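Local coordinates for protein bvu-3222 (Bacteroides vulgatus ATCC 8482, PDB 3FYF), which is of unknown function but is a probably periplasmic DUF4251-family protein that packs as a two-fold symmetric pair of chains in the crystal, at the interface of chains A and B. Sequence-based numbering; all coordinates share one arbitrary frame. Chains: chain A/B, Protein bvu-3222.

The interface of chains A and B. Residues chain A 116, 118, 120, 137, 139; chain B 59, 61, 90-91.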
loop_
_atom_site.group_PDB
_atom_site.type_symbol
_atom_site.label_atom_id
_atom_site.label_comp_id
_atom_site.label_asym_id
_atom_site.label_seq_id
_atom_site.Cartn_x
_atom_site.Cartn_y
_atom_site.Cartn_z
ATOM N N ASP A 116 -0.558 -9.650 -20.589
ATOM C CA ASP A 116 0.575 -9.831 -19.683
ATOM C C ASP A 116 0.204 -10.756 -18.532
ATOM O O ASP A 116 1.037 -11.063 -17.675
ATOM C CB ASP A 116 1.012 -8.474 -19.122
ATOM C CG ASP A 116 1.342 -7.465 -20.215
ATOM O OD1 ASP A 116 2.232 -7.753 -21.041
ATOM O OD2 ASP A 116 0.716 -6.378 -20.240
ATOM N N ASN A 118 -2.236 -10.167 -16.207
ATOM C CA ASN A 118 -2.808 -9.502 -15.040
ATOM C C ASN A 118 -4.299 -9.777 -15.027
ATOM O O ASN A 118 -4.926 -9.748 -16.075
ATOM C CB ASN A 118 -2.555 -7.994 -15.082
ATOM C CG ASN A 118 -1.099 -7.650 -15.275
ATOM O OD1 ASN A 118 -0.250 -7.954 -14.433
ATOM N ND2 ASN A 118 -0.802 -6.981 -16.380
ATOM N N TYR A 120 -8.263 -9.066 -13.811
ATOM C CA TYR A 120 -9.186 -8.004 -13.442
ATOM C C TYR A 120 -10.490 -8.670 -13.025
ATOM O O TYR A 120 -11.221 -9.184 -13.872
ATOM C CB TYR A 120 -9.398 -7.042 -14.630
ATOM C CG TYR A 120 -8.119 -6.327 -15.038
ATOM C CD1 TYR A 120 -7.802 -5.066 -14.527
ATOM C CD2 TYR A 120 -7.215 -6.925 -15.916
ATOM C CE1 TYR A 120 -6.621 -4.424 -14.884
ATOM C CE2 TYR A 120 -6.042 -6.295 -16.279
ATOM C CZ TYR A 120 -5.745 -5.058 -15.764
ATOM O OH TYR A 120 -4.570 -4.460 -16.144
ATOM N N VAL A 137 -7.373 -6.039 -8.992
ATOM C CA VAL A 137 -6.383 -6.219 -10.015
ATOM C C VAL A 137 -5.314 -7.099 -9.391
ATOM O O VAL A 137 -4.705 -6.727 -8.389
ATOM C CB VAL A 137 -5.760 -4.889 -10.486
ATOM C CG1 VAL A 137 -4.853 -5.155 -11.699
ATOM C CG2 VAL A 137 -6.839 -3.874 -10.848
ATOM N N THR A 139 -1.700 -8.873 -9.936
ATOM C CA THR A 139 -0.485 -8.689 -10.712
ATOM C C THR A 139 0.040 -10.045 -11.219
ATOM O O THR A 139 0.393 -10.928 -10.427
ATOM C CB THR A 139 0.568 -7.932 -9.886
ATOM O OG1 THR A 139 0.026 -6.667 -9.487
ATOM C CG2 THR A 139 1.845 -7.691 -10.692
ATOM N N ASN B 59 -3.159 1.581 -14.446
ATOM C CA ASN B 59 -3.975 0.420 -14.786
ATOM C C ASN B 59 -4.371 -0.435 -13.572
ATOM O O ASN B 59 -4.848 -1.557 -13.730
ATOM C CB ASN B 59 -3.316 -0.417 -15.895
ATOM C CG ASN B 59 -2.080 -1.163 -15.439
ATOM O OD1 ASN B 59 -1.521 -0.917 -14.365
ATOM N ND2 ASN B 59 -1.633 -2.087 -16.277
ATOM N N ILE B 61 -2.547 -1.902 -11.307
ATOM C CA ILE B 61 -1.551 -2.875 -10.862
ATOM C C ILE B 61 -0.777 -2.306 -9.692
ATOM O O ILE B 61 -0.343 -1.165 -9.743
ATOM C CB ILE B 61 -0.587 -3.272 -12.018
ATOM C CG1 ILE B 61 -1.299 -4.186 -13.005
ATOM C CG2 ILE B 61 0.705 -3.966 -11.508
ATOM C CD1 ILE B 61 -0.496 -4.426 -14.248
ATOM N N TYR B 90 3.972 -0.941 -15.728
ATOM C CA TYR B 90 4.529 -2.163 -15.136
ATOM C C TYR B 90 5.143 -3.133 -16.158
ATOM O O TYR B 90 6.227 -3.681 -15.933
ATOM C CB TYR B 90 3.469 -2.896 -14.298
ATOM C CG TYR B 90 4.014 -4.115 -13.591
ATOM C CD1 TYR B 90 4.921 -3.982 -12.547
ATOM C CD2 TYR B 90 3.642 -5.400 -13.980
ATOM C CE1 TYR B 90 5.446 -5.093 -11.906
ATOM C CE2 TYR B 90 4.163 -6.524 -13.336
ATOM C CZ TYR B 90 5.058 -6.363 -12.298
ATOM O OH TYR B 90 5.575 -7.469 -11.654
ATOM N N ASN B 91 4.433 -3.343 -17.266
ATOM C CA ASN B 91 4.855 -4.272 -18.310
ATOM C C ASN B 91 5.472 -3.534 -19.496
ATOM O O ASN B 91 6.218 -4.116 -20.286
ATOM C CB ASN B 91 3.670 -5.123 -18.783
ATOM C CG ASN B 91 2.937 -5.813 -17.634
ATOM O OD1 ASN B 91 3.470 -6.717 -16.986
ATOM N ND2 ASN B 91 1.696 -5.398 -17.397
HETATM O O HOH W 1 -2.722 -3.753 -18.314
HETATM O O HOH W 2 2.786 -8.982 -14.743
#
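A:Asp116 and B:Asn91 meet tip to tip with their flat ends stacked: the carboxylate and amide planes lie 25° apart, and CG of A:Asp116 sits 3.5 Å from CG of B:Asn91. This is face-to-face packing, not a hydrogen bond: carboxylate OD2 of A:Asp116 comes within 3.2 Å of ND2 of B:Asn91, but the amide N-H is directed away from it. Replacing A:Asp116 with an alanine would probably leave one face of the B:Asn91 amide without its stacking partner and set that amide freer to turn.

ND2 of A:Asn118 and ND2 of B:Asn91 are modelled 3.1 Å apart with their amide planes tilted by 33°; both nitrogens are donors and neither accepts, so no hydrogen bond links them as modelled, and the orientation of one amide may be in doubt. A:Asn118 also packs against B:Ile61, whose extended chain (chi2 171°) crosses it at about a right angle and brings methyl CD1 to 3.4 Å from the amide CG.

Around B:Ile61 the contact is mainly apolar. Its CG1 lies 3.9 Å from CG1 of A:Val137, while its other branch, methyl CG2, lies 3.4 Å from hydroxyl OG1 of A:Thr139, in van der Waals contact. Methyl CG2 of A:Thr139, anti to its backbone N, lies above the B:Tyr90 ring plane at the CE2-CZ rim, 3.7 Å from CE2; water 2 instead sits in plane at this ring's edge.

Water-mediated links join polar groups across the contact. Water 1 joins the phenol OH of A:Tyr120 (2.9 Å) to amide ND2 of B:Asn59, and backbone O of B:Asn59 lies in plane at the edge of the A:Tyr120 ring. Water 2 makes longer links, joining OD1 of A:Asn118 to OD1 of B:Asn91.

The patch recurs with the chains exchanged and may help hold a dimer together, although the structure alone does not show that this pairing is biological.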